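Local coordinates for possible sortase-like protein (Corynebacterium diphtheriae, PDB 5UUS) that is a sortase-like enzyme, probably a cysteine transpeptidase or hydrolase that works on proteins at the bacterial cell surface through an acyl-thioester intermediate, at residues Pro29-Thr34 with Val112-Ser117; Glu39-Met44 with Phe55-Gly60; Met44-Phe49 with Asp108-Glu113; Trp118-Val123 with Leu211-Pro216. All coordinates share one frame; numbering follows the deposited sequence.

Contact 1 of 4, residues Pro29-Thr34 with Val112-Ser117; sequences PRKKLT and VETRTS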
loop_
_atom_site.group_PDB
_atom_site.type_symbol
_atom_site.label_atom_id
_atom_site.label_comp_id
_atom_site.label_asym_id
_atom_site.label_seq_id
_atom_site.Cartn_x
_atom_site.Cartn_y
_atom_site.Cartn_z
ATOM N N PRO A 29 -16.298 5.160 -15.468
ATOM C CA PRO A 29 -15.212 4.442 -14.790
ATOM C C PRO A 29 -15.687 3.040 -14.376
ATOM O O PRO A 29 -16.609 2.920 -13.577
ATOM C CB PRO A 29 -14.911 5.326 -13.575
ATOM C CG PRO A 29 -15.290 6.705 -14.018
ATOM C CD PRO A 29 -16.478 6.535 -14.970
ATOM N N ARG A 30 -15.070 2.002 -14.942
ATOM C CA ARG A 30 -15.474 0.598 -14.739
ATOM C C ARG A 30 -14.232 -0.274 -14.697
ATOM O O ARG A 30 -13.243 0.074 -15.318
ATOM C CB ARG A 30 -16.366 0.115 -15.871
ATOM C CG ARG A 30 -17.698 0.840 -15.958
ATOM C CD ARG A 30 -18.455 0.428 -17.239
ATOM N NE ARG A 30 -19.718 1.152 -17.276
ATOM C CZ ARG A 30 -20.283 1.639 -18.373
ATOM N NH1 ARG A 30 -19.720 1.441 -19.570
ATOM N NH2 ARG A 30 -21.423 2.315 -18.253
ATOM N N LYS A 31 -14.273 -1.404 -13.998
ATOM C CA LYS A 31 -13.099 -2.270 -13.994
ATOM C C LYS A 31 -13.538 -3.703 -13.801
ATOM O O LYS A 31 -14.637 -3.956 -13.316
ATOM C CB LYS A 31 -12.120 -1.849 -12.890
ATOM C CG LYS A 31 -12.607 -2.218 -11.502
ATOM C CD LYS A 31 -11.638 -1.694 -10.426
ATOM C CE LYS A 31 -12.189 -1.940 -9.051
ATOM N NZ LYS A 31 -11.517 -1.077 -7.995
ATOM N N LYS A 32 -12.688 -4.647 -14.184
ATOM C CA LYS A 32 -12.979 -6.049 -13.884
ATOM C C LYS A 32 -12.855 -6.293 -12.383
ATOM O O LYS A 32 -12.057 -5.638 -11.704
ATOM C CB LYS A 32 -12.028 -6.974 -14.646
ATOM C CG LYS A 32 -11.783 -6.559 -16.050
ATOM C CD LYS A 32 -10.830 -7.530 -16.752
ATOM C CE LYS A 32 -10.657 -7.131 -18.204
ATOM N NZ LYS A 32 -9.693 -8.014 -18.918
ATOM N N LEU A 33 -13.632 -7.237 -11.858
ATOM C CA LEU A 33 -13.577 -7.561 -10.435
ATOM C C LEU A 33 -12.222 -8.178 -10.055
ATOM O O LEU A 33 -11.629 -7.819 -9.039
ATOM C CB LEU A 33 -14.713 -8.515 -10.060
ATOM C CG LEU A 33 -14.642 -9.178 -8.685
ATOM C CD1 LEU A 33 -14.734 -8.152 -7.590
ATOM C CD2 LEU A 33 -15.756 -10.217 -8.538
ATOM N N THR A 34 -11.741 -9.104 -10.876
ATOM C CA THR A 34 -10.424 -9.689 -10.664
ATOM C C THR A 34 -9.475 -9.215 -11.755
ATOM O O THR A 34 -9.675 -9.517 -12.936
ATOM C CB THR A 34 -10.464 -11.221 -10.651
ATOM O OG1 THR A 34 -11.417 -11.666 -9.671
ATOM C CG2 THR A 34 -9.067 -11.787 -10.329
ATOM N N VAL A 112 -3.307 5.524 -4.293
ATOM C CA VAL A 112 -3.526 4.435 -5.239
ATOM C C VAL A 112 -4.811 4.680 -6.024
ATOM O O VAL A 112 -5.888 4.879 -5.473
ATOM C CB VAL A 112 -3.582 3.072 -4.530
ATOM C CG1 VAL A 112 -3.629 1.931 -5.542
ATOM C CG2 VAL A 112 -2.349 2.905 -3.640
ATOM N N GLU A 113 -4.660 4.680 -7.333
ATOM C CA GLU A 113 -5.761 4.884 -8.236
ATOM C C GLU A 113 -6.111 3.580 -8.938
ATOM O O GLU A 113 -5.215 2.888 -9.455
ATOM C CB GLU A 113 -5.357 5.948 -9.251
ATOM C CG GLU A 113 -6.359 6.294 -10.261
ATOM C CD GLU A 113 -5.740 7.112 -11.396
ATOM O OE1 GLU A 113 -4.485 7.314 -11.424
ATOM O OE2 GLU A 113 -6.520 7.540 -12.259
ATOM N N THR A 114 -7.398 3.232 -8.971
ATOM C CA THR A 114 -7.825 2.192 -9.896
ATOM C C THR A 114 -8.702 2.811 -10.992
ATOM O O THR A 114 -8.935 4.020 -11.009
ATOM C CB THR A 114 -8.591 1.063 -9.181
ATOM O OG1 THR A 114 -9.902 1.516 -8.849
ATOM C CG2 THR A 114 -7.845 0.615 -7.925
ATOM N N ARG A 115 -9.211 1.989 -11.896
ATOM C CA ARG A 115 -10.131 2.525 -12.909
ATOM C C ARG A 115 -11.453 3.108 -12.335
ATOM O O ARG A 115 -12.113 3.907 -12.986
ATOM C CB ARG A 115 -10.418 1.452 -13.944
ATOM C CG ARG A 115 -9.165 1.087 -14.773
ATOM C CD ARG A 115 -9.501 -0.058 -15.707
ATOM N NE ARG A 115 -8.407 -0.545 -16.543
ATOM C CZ ARG A 115 -7.880 0.096 -17.593
ATOM N NH1 ARG A 115 -8.297 1.313 -17.945
ATOM N NH2 ARG A 115 -6.899 -0.482 -18.287
ATOM N N THR A 116 -11.807 2.748 -11.103
ATOM C CA THR A 116 -13.041 3.226 -10.513
ATOM C C THR A 116 -12.867 4.022 -9.222
ATOM O O THR A 116 -13.856 4.517 -8.688
ATOM C CB THR A 116 -13.996 2.048 -10.194
ATOM O OG1 THR A 116 -13.331 1.145 -9.310
ATOM C CG2 THR A 116 -14.387 1.285 -11.448
ATOM N N SER A 117 -11.644 4.169 -8.700
ATOM C CA SER A 117 -11.540 4.690 -7.342
ATOM C C SER A 117 -10.201 5.361 -7.024
ATOM O O SER A 117 -9.216 5.181 -7.737
ATOM C CB SER A 117 -11.765 3.561 -6.335
ATOM O OG SER A 117 -10.643 2.679 -6.333
#
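K31 meets T114 and T116 at the tight turn linking strands 109-114 and 117-123 of the sortase beta-barrel, where the N-terminal arm, lacking regular structure, passes over the hairpin tip. T114 OG1 accepts from the backbone N of T116 at 3.2 Å, an ST turn, and also shares a hydrogen bond with S117 OG. The K31 chain runs extended beyond CG and crosses the T116 side chain at about a right angle, bringing its ammonium against two neighbouring hydroxyls. K31 NZ donates to T114 OG1 at 3.2 Å, and its second bond, to T116 OG1, is weak. Behind the ammonium, CE lies 3.3 Å from T116 OG1. R115 turns its CB against K31 CB at 3.9 Å while the rest of its extended chain runs off from the contact. P29 closes the other end of the contact, CB touching R115 O, and T116 CG2, anti to its own carbonyl carbon, rests 3.5 Å from R30 CA.

Contact 2 of 4, residues Glu39-Met44 with Phe55-Gly60; sequences EAFARM and FAIVEG
I57 packs between M44 and F41 on one face of the antiparallel hairpin formed by strands 40-45 and 54-59. Its two branches divide the work. CG1 lies anti to the carbonyl carbon (chi1 -60°), and from it an extended chi2 of 167° puts CD1 3.8 Å from M44 CB, the two side chains crossing at about a right angle; CG2 turns the other way and meets F41 CE1 at 4.0 Å. The F41 ring continues past I57 to E59, with its plane 77° from that of the carboxylate, and CE1 lies 3.6 Å from E59 OE1. That oxygen is hydrogen-bonded to H72. V58 C sits at the edge of the same ring. On the other face, A40 CB, A56 CB and V58 CG2 form a small apolar patch, beside which R43 lays its CG 3.6 Å from F55 O. A classic beta bulge interrupts the pairing, F41 and A42 both facing I57: F41 N donates to I57 O, and I57 N to A42 O at 2.7 Å. The bulge thus shifts the register by one residue while main-chain bonds persist on either side of it. Apolar I57, A42 and M44 make one face buried, with F85 and V87 of strand 83-88 covering I57, whereas the face of A40, R43 and A56 is exposed.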
loop_
_atom_site.group_PDB
_atom_site.type_symbol
_atom_site.label_atom_id
_atom_site.label_comp_id
_atom_site.label_asym_id
_atom_site.label_seq_id
_atom_site.Cartn_x
_atom_site.Cartn_y
_atom_site.Cartn_z
ATOM N N GLU A 39 -1.412 -7.836 -16.144
ATOM C CA GLU A 39 -1.799 -6.535 -16.692
ATOM C C GLU A 39 -1.846 -5.454 -15.621
ATOM O O GLU A 39 -2.070 -5.751 -14.448
ATOM C CB GLU A 39 -3.170 -6.629 -17.380
ATOM C CG GLU A 39 -3.172 -7.601 -18.561
ATOM C CD GLU A 39 -2.133 -7.261 -19.636
ATOM O OE1 GLU A 39 -1.982 -6.068 -19.986
ATOM O OE2 GLU A 39 -1.463 -8.194 -20.135
ATOM N N ALA A 40 -1.640 -4.204 -16.043
ATOM C CA ALA A 40 -1.725 -3.051 -15.152
ATOM C C ALA A 40 -3.163 -2.780 -14.790
ATOM O O ALA A 40 -4.005 -2.696 -15.669
ATOM C CB ALA A 40 -1.117 -1.822 -15.800
ATOM N N PHE A 41 -3.461 -2.645 -13.505
ATOM C CA PHE A 41 -4.856 -2.380 -13.099
ATOM C C PHE A 41 -4.923 -1.194 -12.146
ATOM O O PHE A 41 -6.004 -0.794 -11.714
ATOM C CB PHE A 41 -5.478 -3.605 -12.426
ATOM C CG PHE A 41 -4.848 -3.954 -11.096
ATOM C CD1 PHE A 41 -3.663 -4.688 -11.045
ATOM C CD2 PHE A 41 -5.435 -3.550 -9.911
ATOM C CE1 PHE A 41 -3.062 -5.002 -9.832
ATOM C CE2 PHE A 41 -4.846 -3.860 -8.685
ATOM C CZ PHE A 41 -3.657 -4.594 -8.651
ATOM N N ALA A 42 -3.760 -0.646 -11.786
ATOM C CA ALA A 42 -3.743 0.475 -10.851
ATOM C C ALA A 42 -2.492 1.311 -11.009
ATOM O O ALA A 42 -1.554 0.926 -11.708
ATOM C CB ALA A 42 -3.866 -0.013 -9.409
ATOM N N ARG A 43 -2.504 2.472 -10.369
ATOM C CA ARG A 43 -1.381 3.376 -10.414
ATOM C C ARG A 43 -1.123 3.904 -9.013
ATOM O O ARG A 43 -2.065 4.236 -8.297
ATOM C CB ARG A 43 -1.655 4.514 -11.377
ATOM C CG ARG A 43 -0.507 5.462 -11.524
ATOM C CD ARG A 43 -0.820 6.495 -12.586
ATOM N NE ARG A 43 -1.020 5.902 -13.902
ATOM C CZ ARG A 43 -1.944 6.310 -14.765
ATOM N NH1 ARG A 43 -2.770 7.298 -14.435
ATOM N NH2 ARG A 43 -2.054 5.722 -15.951
ATOM N N MET A 44 0.148 3.988 -8.619
ATOM C CA MET A 44 0.452 4.530 -7.288
ATOM C C MET A 44 1.333 5.768 -7.348
ATOM O O MET A 44 2.204 5.884 -8.208
ATOM C CB MET A 44 1.108 3.470 -6.378
ATOM C CG MET A 44 2.455 2.918 -6.855
ATOM S SD MET A 44 3.172 1.778 -5.613
ATOM C CE MET A 44 3.688 2.907 -4.329
ATOM N N PHE A 55 3.876 4.930 -10.599
ATOM C CA PHE A 55 4.122 3.645 -11.207
ATOM C C PHE A 55 2.804 2.936 -11.429
ATOM O O PHE A 55 1.940 2.982 -10.568
ATOM C CB PHE A 55 5.009 2.810 -10.313
ATOM C CG PHE A 55 6.460 3.208 -10.373
ATOM C CD1 PHE A 55 7.305 2.623 -11.302
ATOM C CD2 PHE A 55 6.963 4.172 -9.505
ATOM C CE1 PHE A 55 8.651 2.985 -11.365
ATOM C CE2 PHE A 55 8.306 4.551 -9.564
ATOM C CZ PHE A 55 9.140 3.955 -10.492
ATOM N N ALA A 56 2.676 2.276 -12.568
ATOM C CA ALA A 56 1.593 1.343 -12.783
ATOM C C ALA A 56 1.809 0.116 -11.901
ATOM O O ALA A 56 2.950 -0.319 -11.652
ATOM C CB ALA A 56 1.506 0.947 -14.262
ATOM N N ILE A 57 0.715 -0.435 -11.407
ATOM C CA ILE A 57 0.795 -1.669 -10.666
ATOM C C ILE A 57 0.219 -2.778 -11.498
ATOM O O ILE A 57 -0.871 -2.642 -12.031
ATOM C CB ILE A 57 0.068 -1.560 -9.335
ATOM C CG1 ILE A 57 0.698 -0.435 -8.501
ATOM C CG2 ILE A 57 0.110 -2.886 -8.597
ATOM C CD1 ILE A 57 -0.142 -0.040 -7.285
ATOM N N VAL A 58 0.961 -3.871 -11.608
ATOM C CA VAL A 58 0.565 -5.025 -12.412
ATOM C C VAL A 58 0.041 -6.161 -11.509
ATOM O O VAL A 58 0.434 -6.260 -10.343
ATOM C CB VAL A 58 1.794 -5.478 -13.259
ATOM C CG1 VAL A 58 1.788 -6.953 -13.559
ATOM C CG2 VAL A 58 1.917 -4.623 -14.526
ATOM N N GLU A 59 -0.833 -7.017 -12.028
ATOM C CA GLU A 59 -1.323 -8.166 -11.261
ATOM C C GLU A 59 -0.371 -9.345 -11.354
ATOM O O GLU A 59 -0.163 -9.887 -12.438
ATOM C CB GLU A 59 -2.720 -8.589 -11.758
ATOM C CG GLU A 59 -3.263 -9.852 -11.090
ATOM C CD GLU A 59 -3.682 -9.629 -9.629
ATOM O OE1 GLU A 59 -3.514 -8.499 -9.103
ATOM O OE2 GLU A 59 -4.183 -10.588 -9.002
ATOM N N GLY A 60 0.206 -9.749 -10.223
ATOM C CA GLY A 60 1.203 -10.800 -10.212
ATOM C C GLY A 60 2.584 -10.322 -9.746
ATOM O O GLY A 60 2.940 -9.146 -9.892
#

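Contact 3 of 4, residues Met44-Phe49 with Asp108-Glu113; sequences MYIPQF and DAIVVE
Y45 OH donates to E113 OE1 at 2.9 Å, meeting the carboxylate oxygen nearly along its C-O axis, beside the antiparallel pairing of strands 40-45 and 109-114 in the sortase beta-barrel. Ring and carboxylate planes are 27° apart, and OE1 lies at the ring edge. E113 OE2 forms a salt bridge with K217; OE1 thus takes the tyrosine and OE2 the lysine, with R43 a long, weak second partner of OE1, and the negative charge is probably stabilised. Two backbone bonds join Y45 and V111, from Y45 N to V111 O and from V111 N to Y45 O, both 2.8 Å long. Beyond them strand 40-45 ends, and two waters bridge the segments. One molecule accepts from Q48 N and donates to A109 O; another donates to both Q48 OE1 and D108 OD1, joining side chains whose amide and carboxylate planes are 24° apart. D108 OD2 is hydrogen-bonded to N105 N. On the buried face, I110 lies side by side with both M44 and I46, all pointing the same way. Its CG2 meets M44 CE at 3.8 Å, with M190 and M192 of strand 188-193 also packing on I110. P47 CD lies 3.4 Å from A109 O, and I110 CD1 touches I46 CD1 at 3.7 Å.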
loop_
_atom_site.group_PDB
_atom_site.type_symbol
_atom_site.label_atom_id
_atom_site.label_comp_id
_atom_site.label_asym_id
_atom_site.label_seq_id
_atom_site.Cartn_x
_atom_site.Cartn_y
_atom_site.Cartn_z
ATOM N N MET A 44 0.148 3.988 -8.619
ATOM C CA MET A 44 0.452 4.530 -7.288
ATOM C C MET A 44 1.333 5.768 -7.348
ATOM O O MET A 44 2.204 5.884 -8.208
ATOM C CB MET A 44 1.108 3.470 -6.378
ATOM C CG MET A 44 2.455 2.918 -6.855
ATOM S SD MET A 44 3.172 1.778 -5.613
ATOM C CE MET A 44 3.688 2.907 -4.329
ATOM N N TYR A 45 1.069 6.687 -6.423
ATOM C CA TYR A 45 1.812 7.923 -6.279
ATOM C C TYR A 45 2.308 8.067 -4.830
ATOM O O TYR A 45 1.587 7.754 -3.878
ATOM C CB TYR A 45 0.952 9.145 -6.611
ATOM C CG TYR A 45 0.131 9.092 -7.869
ATOM C CD1 TYR A 45 -1.014 8.305 -7.947
ATOM C CD2 TYR A 45 0.445 9.900 -8.947
ATOM C CE1 TYR A 45 -1.797 8.294 -9.106
ATOM C CE2 TYR A 45 -0.326 9.891 -10.109
ATOM C CZ TYR A 45 -1.444 9.085 -10.174
ATOM O OH TYR A 45 -2.216 9.080 -11.314
ATOM N N ILE A 46 3.515 8.594 -4.674
ATOM C CA ILE A 46 4.031 8.948 -3.354
ATOM C C ILE A 46 4.475 10.404 -3.412
ATOM O O ILE A 46 5.599 10.680 -3.836
ATOM C CB ILE A 46 5.198 8.041 -2.939
ATOM C CG1 ILE A 46 4.764 6.569 -3.016
ATOM C CG2 ILE A 46 5.698 8.432 -1.544
ATOM C CD1 ILE A 46 5.787 5.568 -2.459
ATOM N N PRO A 47 3.587 11.340 -3.013
ATOM C CA PRO A 47 3.802 12.786 -3.188
ATOM C C PRO A 47 5.086 13.260 -2.495
ATOM O O PRO A 47 5.754 14.163 -2.982
ATOM C CB PRO A 47 2.552 13.406 -2.553
ATOM C CG PRO A 47 1.505 12.318 -2.667
ATOM C CD PRO A 47 2.258 11.040 -2.448
ATOM N N GLN A 48 5.457 12.613 -1.398
ATOM C CA GLN A 48 6.685 12.966 -0.704
ATOM C C GLN A 48 7.891 12.671 -1.590
ATOM O O GLN A 48 8.946 13.252 -1.403
ATOM C CB GLN A 48 6.802 12.222 0.632
ATOM C CG GLN A 48 7.817 12.853 1.588
ATOM C CD GLN A 48 7.508 14.315 1.862
ATOM O OE1 GLN A 48 6.404 14.650 2.291
ATOM N NE2 GLN A 48 8.468 15.195 1.583
ATOM N N PHE A 49 7.738 11.788 -2.573
ATOM C CA PHE A 49 8.838 11.510 -3.498
ATOM C C PHE A 49 8.737 12.371 -4.762
ATOM O O PHE A 49 9.439 12.130 -5.735
ATOM C CB PHE A 49 8.879 10.033 -3.904
ATOM C CG PHE A 49 9.254 9.085 -2.795
ATOM C CD1 PHE A 49 9.713 9.555 -1.565
ATOM C CD2 PHE A 49 9.176 7.707 -2.998
ATOM C CE1 PHE A 49 10.070 8.679 -0.558
ATOM C CE2 PHE A 49 9.539 6.818 -1.992
ATOM C CZ PHE A 49 9.983 7.307 -0.768
ATOM N N ASP A 108 3.215 9.837 5.949
ATOM C CA ASP A 108 3.430 10.049 4.515
ATOM C C ASP A 108 2.336 9.297 3.709
ATOM O O ASP A 108 2.007 8.147 4.032
ATOM C CB ASP A 108 4.824 9.555 4.088
ATOM C CG ASP A 108 5.938 10.520 4.452
ATOM O OD1 ASP A 108 5.650 11.664 4.874
ATOM O OD2 ASP A 108 7.113 10.134 4.274
ATOM N N ALA A 109 1.795 9.944 2.669
ATOM C CA ALA A 109 0.701 9.375 1.865
ATOM C C ALA A 109 1.207 8.470 0.754
ATOM O O ALA A 109 2.219 8.759 0.104
ATOM C CB ALA A 109 -0.163 10.504 1.254
ATOM N N ILE A 110 0.506 7.363 0.555
ATOM C CA ILE A 110 0.660 6.565 -0.642
ATOM C C ILE A 110 -0.725 6.612 -1.319
ATOM O O ILE A 110 -1.701 6.151 -0.746
ATOM C CB ILE A 110 1.055 5.117 -0.350
ATOM C CG1 ILE A 110 2.177 5.033 0.732
ATOM C CG2 ILE A 110 1.358 4.363 -1.674
ATOM C CD1 ILE A 110 3.414 5.673 0.325
ATOM N N VAL A 111 -0.803 7.184 -2.516
ATOM C CA VAL A 111 -2.079 7.308 -3.207
ATOM C C VAL A 111 -2.188 6.247 -4.289
ATOM O O VAL A 111 -1.263 6.068 -5.081
ATOM C CB VAL A 111 -2.260 8.708 -3.812
ATOM C CG1 VAL A 111 -3.640 8.815 -4.473
ATOM C CG2 VAL A 111 -2.106 9.780 -2.720
ATOM N N VAL A 112 -3.307 5.524 -4.293
ATOM C CA VAL A 112 -3.526 4.435 -5.239
ATOM C C VAL A 112 -4.811 4.680 -6.024
ATOM O O VAL A 112 -5.888 4.879 -5.473
ATOM C CB VAL A 112 -3.582 3.072 -4.530
ATOM C CG1 VAL A 112 -3.629 1.931 -5.542
ATOM C CG2 VAL A 112 -2.349 2.905 -3.640
ATOM N N GLU A 113 -4.660 4.680 -7.333
ATOM C CA GLU A 113 -5.761 4.884 -8.236
ATOM C C GLU A 113 -6.111 3.580 -8.938
ATOM O O GLU A 113 -5.215 2.888 -9.455
ATOM C CB GLU A 113 -5.357 5.948 -9.251
ATOM C CG GLU A 113 -6.359 6.294 -10.261
ATOM C CD GLU A 113 -5.740 7.112 -11.396
ATOM O OE1 GLU A 113 -4.485 7.314 -11.424
ATOM O OE2 GLU A 113 -6.520 7.540 -12.259
HETATM O O HOH W 1 3.920 10.936 0.401
HETATM O O HOH W 2 4.302 13.781 3.943
#

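Contact 4 of 4, residues Trp118-Val123 with Leu211-Pro216; sequences WSVYRV and LTEHFP
W118-V123 and L211-P216 run antiparallel, their N-to-C directions 177° apart, with a classic beta bulge where T212 and E213 both face V120. V120 O accepts from T212 N at 2.9 Å and from E213 N at 3.3 Å, so one carbonyl serves both bulge residues. On one face, S119 OG and H214 ND1 share a hydrogen bond of 2.8 Å, the hydroxyl lying at the edge of the imidazole. Further along, L211 CD1 sits over the Y121 ring in a CH-pi contact, 3.9 Å from its centroid, while L211 CB lies 3.6 Å from Y121 CE2. The Y121 hydroxyl is hydrogen-bonded to G80 N. On the opposite face F215 CG lies between its backbone N and carbonyl carbon (chi1 57°), and the ring face receives W118 CB, 3.7 Å from CZ. V120 and E213 lie side by side, V120 CG2 3.6 Å from E213 OE2. A water accepts from R122 NE and donates to E213 OE2, also bonding T212 OG1; the guanidinium itself forms a salt bridge with E228. A classic bulge locally accentuates the twist of an antiparallel pair, and here it lies between neighbouring strands of the sortase beta-barrel.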
loop_
_atom_site.group_PDB
_atom_site.type_symbol
_atom_site.label_atom_id
_atom_site.label_comp_id
_atom_site.label_asym_id
_atom_site.label_seq_id
_atom_site.Cartn_x
_atom_site.Cartn_y
_atom_site.Cartn_z
ATOM N N TRP A 118 -10.197 6.128 -5.934
ATOM C CA TRP A 118 -8.974 6.682 -5.349
ATOM C C TRP A 118 -8.894 6.172 -3.916
ATOM O O TRP A 118 -9.914 6.157 -3.221
ATOM C CB TRP A 118 -8.981 8.224 -5.359
ATOM C CG TRP A 118 -8.799 8.852 -6.698
ATOM C CD1 TRP A 118 -9.794 9.339 -7.538
ATOM C CD2 TRP A 118 -7.553 9.094 -7.372
ATOM N NE1 TRP A 118 -9.226 9.850 -8.680
ATOM C CE2 TRP A 118 -7.857 9.712 -8.612
ATOM C CE3 TRP A 118 -6.208 8.841 -7.052
ATOM C CZ2 TRP A 118 -6.867 10.093 -9.525
ATOM C CZ3 TRP A 118 -5.217 9.226 -7.956
ATOM C CH2 TRP A 118 -5.554 9.847 -9.178
ATOM N N SER A 119 -7.697 5.737 -3.491
ATOM C CA SER A 119 -7.433 5.331 -2.114
ATOM C C SER A 119 -6.231 6.124 -1.604
ATOM O O SER A 119 -5.285 6.373 -2.353
ATOM C CB SER A 119 -7.134 3.826 -2.008
ATOM O OG SER A 119 -8.164 3.050 -2.564
ATOM N N VAL A 120 -6.283 6.529 -0.342
ATOM C CA VAL A 120 -5.125 7.127 0.293
ATOM C C VAL A 120 -4.755 6.252 1.458
ATOM O O VAL A 120 -5.582 6.031 2.350
ATOM C CB VAL A 120 -5.401 8.552 0.791
ATOM C CG1 VAL A 120 -4.181 9.103 1.552
ATOM C CG2 VAL A 120 -5.786 9.444 -0.390
ATOM N N TYR A 121 -3.526 5.752 1.434
ATOM C CA TYR A 121 -2.930 5.081 2.583
ATOM C C TYR A 121 -1.873 5.972 3.234
ATOM O O TYR A 121 -1.255 6.795 2.568
ATOM C CB TYR A 121 -2.292 3.765 2.175
ATOM C CG TYR A 121 -3.235 2.722 1.637
ATOM C CD1 TYR A 121 -3.572 2.694 0.284
ATOM C CD2 TYR A 121 -3.753 1.728 2.470
ATOM C CE1 TYR A 121 -4.430 1.708 -0.224
ATOM C CE2 TYR A 121 -4.604 0.738 1.968
ATOM C CZ TYR A 121 -4.938 0.740 0.619
ATOM O OH TYR A 121 -5.763 -0.238 0.103
ATOM N N ARG A 122 -1.661 5.806 4.532
ATOM C CA ARG A 122 -0.636 6.586 5.213
ATOM C C ARG A 122 0.292 5.675 6.006
ATOM O O ARG A 122 -0.156 4.760 6.699
ATOM C CB ARG A 122 -1.297 7.642 6.082
ATOM C CG ARG A 122 -2.043 8.649 5.214
ATOM C CD ARG A 122 -2.036 10.020 5.810
ATOM N NE ARG A 122 -2.709 10.980 4.942
ATOM C CZ ARG A 122 -2.097 11.986 4.331
ATOM N NH1 ARG A 122 -0.790 12.194 4.505
ATOM N NH2 ARG A 122 -2.794 12.803 3.565
ATOM N N VAL A 123 1.593 5.896 5.838
ATOM C CA VAL A 123 2.600 5.075 6.488
ATOM C C VAL A 123 2.367 5.040 7.999
ATOM O O VAL A 123 2.163 6.085 8.654
ATOM C CB VAL A 123 4.021 5.589 6.159
ATOM C CG1 VAL A 123 5.067 4.798 6.934
ATOM C CG2 VAL A 123 4.281 5.491 4.644
ATOM N N LEU A 211 -5.174 2.561 5.532
ATOM C CA LEU A 211 -6.140 3.265 4.678
ATOM C C LEU A 211 -6.915 4.330 5.443
ATOM O O LEU A 211 -7.511 4.036 6.492
ATOM C CB LEU A 211 -7.119 2.256 4.061
ATOM C CG LEU A 211 -8.224 2.757 3.119
ATOM C CD1 LEU A 211 -7.616 3.142 1.774
ATOM C CD2 LEU A 211 -9.240 1.629 2.915
ATOM N N THR A 212 -6.927 5.551 4.901
ATOM C CA THR A 212 -7.590 6.691 5.546
ATOM C C THR A 212 -8.658 7.310 4.637
ATOM O O THR A 212 -9.566 7.978 5.117
ATOM C CB THR A 212 -6.578 7.811 5.942
ATOM O OG1 THR A 212 -5.945 8.321 4.762
ATOM C CG2 THR A 212 -5.484 7.268 6.893
ATOM N N GLU A 213 -8.519 7.114 3.330
ATOM C CA GLU A 213 -9.541 7.544 2.361
ATOM C C GLU A 213 -9.770 6.500 1.285
ATOM O O GLU A 213 -8.817 5.875 0.814
ATOM C CB GLU A 213 -9.147 8.834 1.659
ATOM C CG GLU A 213 -9.065 10.078 2.473
ATOM C CD GLU A 213 -8.664 11.265 1.592
ATOM O OE1 GLU A 213 -9.476 11.682 0.722
ATOM O OE2 GLU A 213 -7.522 11.757 1.749
ATOM N N HIS A 214 -11.028 6.334 0.864
ATOM C CA HIS A 214 -11.346 5.471 -0.289
ATOM C C HIS A 214 -12.684 5.895 -0.891
ATOM O O HIS A 214 -13.697 5.875 -0.203
ATOM C CB HIS A 214 -11.400 3.978 0.091
ATOM C CG HIS A 214 -11.740 3.072 -1.063
ATOM N ND1 HIS A 214 -10.895 2.881 -2.135
ATOM C CD2 HIS A 214 -12.848 2.327 -1.319
ATOM C CE1 HIS A 214 -11.457 2.049 -2.996
ATOM N NE2 HIS A 214 -12.639 1.700 -2.529
ATOM N N PHE A 215 -12.679 6.322 -2.153
ATOM C CA PHE A 215 -13.913 6.843 -2.763
ATOM C C PHE A 215 -13.893 6.619 -4.279
ATOM O O PHE A 215 -12.815 6.430 -4.874
ATOM C CB PHE A 215 -14.110 8.335 -2.416
ATOM C CG PHE A 215 -12.974 9.218 -2.829
ATOM C CD1 PHE A 215 -12.936 9.778 -4.100
ATOM C CD2 PHE A 215 -11.943 9.496 -1.940
ATOM C CE1 PHE A 215 -11.879 10.598 -4.482
ATOM C CE2 PHE A 215 -10.876 10.307 -2.313
ATOM C CZ PHE A 215 -10.846 10.861 -3.586
ATOM N N PRO A 216 -15.090 6.608 -4.908
ATOM C CA PRO A 216 -15.215 6.319 -6.343
ATOM C C PRO A 216 -14.874 7.515 -7.227
ATOM O O PRO A 216 -15.049 8.649 -6.818
ATOM C CB PRO A 216 -16.693 5.940 -6.498
ATOM C CG PRO A 216 -17.381 6.795 -5.441
ATOM C CD PRO A 216 -16.404 6.776 -4.259
HETATM O O HOH W 3 -5.665 11.130 4.309
#

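How the contacts relate
All four contacts reach one curled sheet. Strand 40-45 is common to contacts 2 and 3, which share M44, and strand 109-114 carries contact 3 into contact 1. R43 NH1 of contact 2 lies 3.5 Å from E113 OE1, a long and weak ion pair. Contact 4 adds the next strand: I110 N lies 2.7 Å from Y121 O and V112 O 2.8 Å from S119 N, both probable hydrogen bonds. Bound MPD, probably from the crystallisation liquor, lies about 3 Å from the side chains of R43 and E113 and about 4 Å from that of R115. Contact 2 comes nearest the predicted active site, the F55 side chain about 9 Å from that of H90. Contacts 1 and 4 lie away from it.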